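Local coordinates for protein nucleoporin NUP170 (Chaetomium thermophilum, PDB 5HAX) that probably serves as a scaffold nucleoporin of the nuclear pore complex, joining an N-terminal beta-propeller to a helical domain, at residues A[90-95]-A[135-140]; A[530-535]-A[554-559]. All coordinates share one frame; numbering follows the deposited sequence.

Contact 1: A[90-95]-A[135-140]; sequences SSLFLW and LVVATT
L92 and V137 face each other from strands that run in broadly opposite directions, their CA atoms 8.9 Å apart, too far for backbone pairing, so side chains alone bridge the gap. Both CB atoms point across it. In L92, chi1 (176°) sends CG away from the backbone N, and CD2, anti to CA, continues the extended chain toward 135-140. That methyl does the touching: it lies 4.0 Å from CG2 of V137, the branch beside the valine backbone N, and the two side chains meet at a slant. The same CD2 also reaches CD2 of L135 at 4.4 Å, and one leucine methyl thereby meets residues two apart on the opposite strand. L94 comes in at a looser distance, CD2 to L135 CD2 being 4.5 Å. Strands 91-96 and 133-139 belong to successive four-stranded antiparallel sheets, two neighbouring blades of the beta-propeller, and these residues are part of the apolar filling between them. Leucine suits this place because its long branched end can span the separation of two sheets, whereas the beta-branched V137 holds its CG2 methyl close to its own strand, where the leucine end can reach it. I114 and W85 also pack on L92, and V117, L146 and V148 pack on L135. F93, on the other face of its strand, stacks its ring with H65.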
ATOM      1  N   SER A  90      21.356  14.790  23.297  1.00 52.27           N
ATOM      2  CA  SER A  90      21.453  13.405  23.745  1.00 53.57           C
ATOM      3  C   SER A  90      20.133  12.860  24.285  1.00 47.15           C
ATOM      4  O   SER A  90      20.132  11.807  24.933  1.00 52.58           O
ATOM      5  CB  SER A  90      22.535  13.278  24.820  1.00 49.89           C
ATOM      6  OG  SER A  90      22.251  14.107  25.933  1.00 53.09           O
ATOM      7  N   SER A  91      19.015  13.540  24.033  1.00 49.04           N
ATOM      8  CA  SER A  91      17.717  13.149  24.568  1.00 56.23           C
ATOM      9  C   SER A  91      16.742  12.853  23.436  1.00 52.33           C
ATOM     10  O   SER A  91      16.784  13.486  22.378  1.00 51.50           O
ATOM     11  CB  SER A  91      17.147  14.244  25.478  1.00 55.11           C
ATOM     12  OG  SER A  91      17.926  14.384  26.653  1.00 68.38           O
ATOM     13  N   LEU A  92      15.855  11.884  23.675  1.00 45.55           N
ATOM     14  CA  LEU A  92      14.889  11.423  22.685  1.00 45.79           C
ATOM     15  C   LEU A  92      13.491  11.415  23.284  1.00 53.58           C
ATOM     16  O   LEU A  92      13.303  11.007  24.434  1.00 52.54           O
ATOM     17  CB  LEU A  92      15.246  10.018  22.190  1.00 46.70           C
ATOM     18  CG  LEU A  92      14.257   9.374  21.218  1.00 49.36           C
ATOM     19  CD1 LEU A  92      14.125  10.205  19.949  1.00 48.54           C
ATOM     20  CD2 LEU A  92      14.695   7.958  20.899  1.00 48.53           C
ATOM     21  N   PHE A  93      12.507  11.842  22.490  1.00 53.99           N
ATOM     22  CA  PHE A  93      11.120  11.930  22.942  1.00 55.13           C
ATOM     23  C   PHE A  93      10.195  11.384  21.863  1.00 52.70           C
ATOM     24  O   PHE A  93      10.213  11.867  20.727  1.00 50.84           O
ATOM     25  CB  PHE A  93      10.748  13.375  23.284  1.00 55.52           C
ATOM     26  CG  PHE A  93      11.568  13.958  24.396  1.00 62.79           C
ATOM     27  CD1 PHE A  93      11.230  13.721  25.717  1.00 58.37           C
ATOM     28  CD2 PHE A  93      12.680  14.736  24.120  1.00 59.01           C
ATOM     29  CE1 PHE A  93      11.985  14.253  26.745  1.00 61.92           C
ATOM     30  CE2 PHE A  93      13.440  15.270  25.144  1.00 65.64           C
ATOM     31  CZ  PHE A  93      13.091  15.028  26.458  1.00 62.46           C
ATOM     32  N   LEU A  94       9.386  10.390  22.227  1.00 51.38           N
ATOM     33  CA  LEU A  94       8.392   9.786  21.350  1.00 44.84           C
ATOM     34  C   LEU A  94       6.994  10.182  21.806  1.00 54.80           C
ATOM     35  O   LEU A  94       6.770  10.467  22.986  1.00 56.32           O
ATOM     36  CB  LEU A  94       8.507   8.257  21.347  1.00 43.43           C
ATOM     37  CG  LEU A  94       9.768   7.591  20.792  1.00 56.47           C
ATOM     38  CD1 LEU A  94      10.994   7.879  21.649  1.00 60.47           C
ATOM     39  CD2 LEU A  94       9.545   6.090  20.691  1.00 60.31           C
ATOM     40  N   TRP A  95       6.046  10.190  20.870  1.00 55.33           N
ATOM     41  CA  TRP A  95       4.666  10.489  21.228  1.00 54.05           C
ATOM     42  C   TRP A  95       3.725  10.011  20.130  1.00 56.99           C
ATOM     43  O   TRP A  95       4.084   9.979  18.951  1.00 51.06           O
ATOM     44  CB  TRP A  95       4.464  11.988  21.487  1.00 53.23           C
ATOM     45  CG  TRP A  95       4.417  12.842  20.253  1.00 54.32           C
ATOM     46  CD1 TRP A  95       3.304  13.209  19.550  1.00 54.20           C
ATOM     47  CD2 TRP A  95       5.529  13.456  19.589  1.00 48.32           C
ATOM     48  NE1 TRP A  95       3.655  14.007  18.487  1.00 53.95           N
ATOM     49  CE2 TRP A  95       5.016  14.173  18.489  1.00 55.36           C
ATOM     50  CE3 TRP A  95       6.909  13.465  19.814  1.00 54.14           C
ATOM     51  CZ2 TRP A  95       5.833  14.888  17.619  1.00 51.36           C
ATOM     52  CZ3 TRP A  95       7.717  14.178  18.948  1.00 52.06           C
ATOM     53  CH2 TRP A  95       7.177  14.879  17.865  1.00 49.19           C
ATOM     54  N   LEU A 135      13.873  -0.631  18.755  1.00 41.79           N
ATOM     55  CA  LEU A 135      14.203   0.776  18.581  1.00 51.07           C
ATOM     56  C   LEU A 135      15.720   0.912  18.530  1.00 45.93           C
ATOM     57  O   LEU A 135      16.408   0.579  19.501  1.00 48.20           O
ATOM     58  CB  LEU A 135      13.617   1.609  19.720  1.00 44.00           C
ATOM     59  CG  LEU A 135      13.847   3.120  19.674  1.00 48.66           C
ATOM     60  CD1 LEU A 135      13.098   3.753  18.516  1.00 45.18           C
ATOM     61  CD2 LEU A 135      13.424   3.748  20.989  1.00 52.98           C
ATOM     62  N   VAL A 136      16.237   1.388  17.399  1.00 47.12           N
ATOM     63  CA  VAL A 136      17.669   1.594  17.208  1.00 39.51           C
ATOM     64  C   VAL A 136      17.955   3.078  17.388  1.00 45.47           C
ATOM     65  O   VAL A 136      17.370   3.916  16.692  1.00 44.84           O
ATOM     66  CB  VAL A 136      18.130   1.113  15.822  1.00 45.12           C
ATOM     67  CG1 VAL A 136      19.649   1.178  15.722  1.00 48.06           C
ATOM     68  CG2 VAL A 136      17.633  -0.296  15.544  1.00 45.03           C
ATOM     69  N   VAL A 137      18.856   3.402  18.314  1.00 44.90           N
ATOM     70  CA  VAL A 137      19.235   4.779  18.615  1.00 46.54           C
ATOM     71  C   VAL A 137      20.735   4.899  18.378  1.00 50.71           C
ATOM     72  O   VAL A 137      21.534   4.286  19.097  1.00 50.05           O
ATOM     73  CB  VAL A 137      18.875   5.176  20.053  1.00 47.00           C
ATOM     74  CG1 VAL A 137      19.315   6.606  20.340  1.00 42.41           C
ATOM     75  CG2 VAL A 137      17.378   5.018  20.291  1.00 41.90           C
ATOM     76  N   ALA A 138      21.116   5.697  17.384  1.00 47.49           N
ATOM     77  CA  ALA A 138      22.516   5.910  17.035  1.00 40.76           C
ATOM     78  C   ALA A 138      22.970   7.275  17.532  1.00 40.60           C
ATOM     79  O   ALA A 138      22.304   8.286  17.280  1.00 42.80           O
ATOM     80  CB  ALA A 138      22.719   5.805  15.523  1.00 42.52           C
ATOM     81  N   THR A 139      24.098   7.301  18.235  1.00 41.04           N
ATOM     82  CA  THR A 139      24.735   8.533  18.680  1.00 44.49           C
ATOM     83  C   THR A 139      26.110   8.653  18.027  1.00 42.04           C
ATOM     84  O   THR A 139      26.532   7.794  17.249  1.00 45.25           O
ATOM     85  CB  THR A 139      24.868   8.576  20.208  1.00 49.31           C
ATOM     86  OG1 THR A 139      25.889   7.664  20.633  1.00 50.93           O
ATOM     87  CG2 THR A 139      23.547   8.220  20.882  1.00 47.43           C
ATOM     88  N   THR A 140      26.817   9.734  18.360  1.00 44.87           N
ATOM     89  CA  THR A 140      28.173   9.920  17.857  1.00 50.54           C
ATOM     90  C   THR A 140      29.170   8.970  18.508  1.00 52.88           C
ATOM     91  O   THR A 140      30.325   8.925  18.072  1.00 53.87           O
ATOM     92  CB  THR A 140      28.630  11.364  18.077  1.00 50.10           C
ATOM     93  OG1 THR A 140      28.520  11.702  19.464  1.00 47.08           O
ATOM     94  CG2 THR A 140      27.784  12.326  17.257  1.00 49.96           C
TER

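Contact 2: A[530-535]-A[554-559]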
ATOM      1  N   LEU A 530     -23.788   1.450  -8.161  1.00 46.88           N
ATOM      2  CA  LEU A 530     -24.363   0.394  -7.335  1.00 46.42           C
ATOM      3  C   LEU A 530     -23.751   0.403  -5.940  1.00 49.94           C
ATOM      4  O   LEU A 530     -24.465   0.316  -4.935  1.00 39.97           O
ATOM      5  CB  LEU A 530     -24.153  -0.962  -8.009  1.00 42.20           C
ATOM      6  CG  LEU A 530     -24.585  -2.194  -7.209  1.00 44.38           C
ATOM      7  CD1 LEU A 530     -26.073  -2.131  -6.894  1.00 47.92           C
ATOM      8  CD2 LEU A 530     -24.243  -3.463  -7.972  1.00 41.15           C
ATOM      9  N   ALA A 531     -22.423   0.524  -5.862  1.00 47.53           N
ATOM     10  CA  ALA A 531     -21.749   0.535  -4.567  1.00 42.90           C
ATOM     11  C   ALA A 531     -22.201   1.719  -3.722  1.00 49.60           C
ATOM     12  O   ALA A 531     -22.554   1.558  -2.548  1.00 46.24           O
ATOM     13  CB  ALA A 531     -20.235   0.562  -4.768  1.00 48.05           C
ATOM     14  N   VAL A 532     -22.195   2.923  -4.303  1.00 45.38           N
ATOM     15  CA  VAL A 532     -22.656   4.102  -3.574  1.00 44.11           C
ATOM     16  C   VAL A 532     -24.107   3.924  -3.147  1.00 51.69           C
ATOM     17  O   VAL A 532     -24.480   4.247  -2.012  1.00 51.55           O
ATOM     18  CB  VAL A 532     -22.475   5.371  -4.430  1.00 48.02           C
ATOM     19  CG1 VAL A 532     -23.112   6.582  -3.748  1.00 46.11           C
ATOM     20  CG2 VAL A 532     -20.999   5.628  -4.698  1.00 48.61           C
ATOM     21  N   ALA A 533     -24.949   3.411  -4.048  1.00 47.11           N
ATOM     22  CA  ALA A 533     -26.345   3.165  -3.702  1.00 53.65           C
ATOM     23  C   ALA A 533     -26.472   2.230  -2.508  1.00 55.86           C
ATOM     24  O   ALA A 533     -27.422   2.349  -1.726  1.00 58.02           O
ATOM     25  CB  ALA A 533     -27.088   2.586  -4.905  1.00 47.41           C
ATOM     26  N   CYS A 534     -25.527   1.306  -2.344  1.00 55.67           N
ATOM     27  CA  CYS A 534     -25.531   0.366  -1.232  1.00 56.76           C
ATOM     28  C   CYS A 534     -24.835   0.915   0.009  1.00 54.10           C
ATOM     29  O   CYS A 534     -24.647   0.172   0.976  1.00 57.62           O
ATOM     30  CB  CYS A 534     -24.872  -0.950  -1.661  1.00 51.86           C
ATOM     31  SG  CYS A 534     -25.826  -1.881  -2.879  1.00 48.40           S
ATOM     32  N   GLY A 535     -24.449   2.190   0.004  1.00 57.15           N
ATOM     33  CA  GLY A 535     -23.863   2.825   1.166  1.00 64.02           C
ATOM     34  C   GLY A 535     -22.352   2.884   1.182  1.00 70.52           C
ATOM     35  O   GLY A 535     -21.783   3.377   2.162  1.00 65.49           O
ATOM     36  N   ASN A 554     -29.709   8.005  -3.430  1.00 57.07           N
ATOM     37  CA  ASN A 554     -30.844   7.962  -4.346  1.00 58.61           C
ATOM     38  C   ASN A 554     -30.431   8.387  -5.750  1.00 56.47           C
ATOM     39  O   ASN A 554     -30.940   7.853  -6.742  1.00 61.98           O
ATOM     40  CB  ASN A 554     -31.978   8.845  -3.821  1.00 62.78           C
ATOM     41  CG  ASN A 554     -32.733   8.200  -2.672  1.00 62.82           C
ATOM     42  OD1 ASN A 554     -32.863   6.977  -2.607  1.00 66.75           O
ATOM     43  ND2 ASN A 554     -33.238   9.022  -1.762  1.00 71.44           N
ATOM     44  N   LEU A 555     -29.516   9.354  -5.854  1.00 55.36           N
ATOM     45  CA  LEU A 555     -28.950   9.693  -7.156  1.00 53.60           C
ATOM     46  C   LEU A 555     -28.171   8.518  -7.731  1.00 51.67           C
ATOM     47  O   LEU A 555     -28.270   8.221  -8.928  1.00 52.42           O
ATOM     48  CB  LEU A 555     -28.042  10.917  -7.039  1.00 61.02           C
ATOM     49  CG  LEU A 555     -28.585  12.251  -7.549  1.00 66.67           C
ATOM     50  CD1 LEU A 555     -27.575  13.354  -7.280  1.00 66.56           C
ATOM     51  CD2 LEU A 555     -28.911  12.179  -9.032  1.00 64.56           C
ATOM     52  N   ALA A 556     -27.383   7.844  -6.890  1.00 51.52           N
ATOM     53  CA  ALA A 556     -26.652   6.665  -7.338  1.00 55.71           C
ATOM     54  C   ALA A 556     -27.606   5.586  -7.835  1.00 49.88           C
ATOM     55  O   ALA A 556     -27.344   4.938  -8.855  1.00 50.63           O
ATOM     56  CB  ALA A 556     -25.778   6.135  -6.202  1.00 53.75           C
ATOM     57  N   ARG A 557     -28.720   5.378  -7.124  1.00 52.61           N
ATOM     58  CA  ARG A 557     -29.753   4.469  -7.613  1.00 56.34           C
ATOM     59  C   ARG A 557     -30.270   4.909  -8.976  1.00 51.63           C
ATOM     60  O   ARG A 557     -30.442   4.082  -9.880  1.00 51.34           O
ATOM     61  CB  ARG A 557     -30.904   4.391  -6.608  1.00 61.90           C
ATOM     62  CG  ARG A 557     -32.156   3.691  -7.137  1.00 59.56           C
ATOM     63  CD  ARG A 557     -33.286   3.703  -6.119  1.00 71.15           C
ATOM     64  NE  ARG A 557     -33.711   5.058  -5.776  1.00 78.07           N
ATOM     65  CZ  ARG A 557     -34.740   5.343  -4.981  1.00 94.03           C
ATOM     66  NH1 ARG A 557     -35.461   4.366  -4.442  1.00 96.15           N
ATOM     67  NH2 ARG A 557     -35.053   6.606  -4.726  1.00 84.46           N
ATOM     68  N   ALA A 558     -30.533   6.207  -9.139  1.00 53.87           N
ATOM     69  CA  ALA A 558     -31.050   6.706 -10.409  1.00 58.29           C
ATOM     70  C   ALA A 558     -30.052   6.481 -11.538  1.00 61.13           C
ATOM     71  O   ALA A 558     -30.442   6.183 -12.673  1.00 60.78           O
ATOM     72  CB  ALA A 558     -31.397   8.189 -10.287  1.00 59.18           C
ATOM     73  N   ALA A 559     -28.757   6.619 -11.246  1.00 57.54           N
ATOM     74  CA  ALA A 559     -27.742   6.396 -12.270  1.00 53.39           C
ATOM     75  C   ALA A 559     -27.638   4.919 -12.625  1.00 50.38           C
ATOM     76  O   ALA A 559     -27.424   4.566 -13.791  1.00 57.03           O
ATOM     77  CB  ALA A 559     -26.392   6.930 -11.792  1.00 57.27           C
TER
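V532 and A533 bring the last turn of helix 522-533 against A556 of helix 549-562, the two segments running in broadly opposite directions. Earlier in that turn, L530 and A531 aim their CB atoms away from 554-559; L530 instead packs its long apolar end on L591, Y594, L635 and F638. V532 then turns toward the partner helix. Its CG1, placed anti to the backbone N (chi1 173°), lies alongside the A556 methyl at 3.7 Å, while F494 and A495 of helix 490-501 also pack on this valine. At A533 the backbones come closest, with the CA atoms of A533 and A556 only 5.1 Å apart. Two alanines make this possible: the A556 CB sits 3.6 Å from A533 N and 4.0 Å from A533 CB, and a lone methyl on each side adds little bulk between the helices. The A533 methyl also lies 3.9 Å from R557 N, against the backbone of the next residue. The R557 side chain starts beside the contact but its end leads away, and NH1 makes a weak hydrogen bond to N642 OD1, so the charge is kept off the apolar patch. C534 is the first residue to leave helical geometry. G535 follows at positive phi (97°), which suits a residue lacking CB, and its N bonds to V532 O at 2.9 Å. With Q536 N reaching A531 O, this is a Schellman motif, closing a helix packed through alanines against its antiparallel successor in the helical domain.

In the fold
Contacts 1 and 2 lie on opposite sides of the chain's centre, with centres 51 Å apart and nearest atoms about 32 Å apart, and share no element. Both are buried and apolar, yet they solve different packing problems. Contact 1 joins two sheets of the propeller, whose strands stand well apart, so long or branched side chains must bridge the space. Contact 2 joins consecutive helices of the helical domain, where alanines let the backbones themselves approach. Its margin includes a partly exposed arginine, whose backbone touches the contact while its charged end leads away, whereas the touching residues of contact 1 are all aliphatic. The two follow one another in the sequence without interleaving.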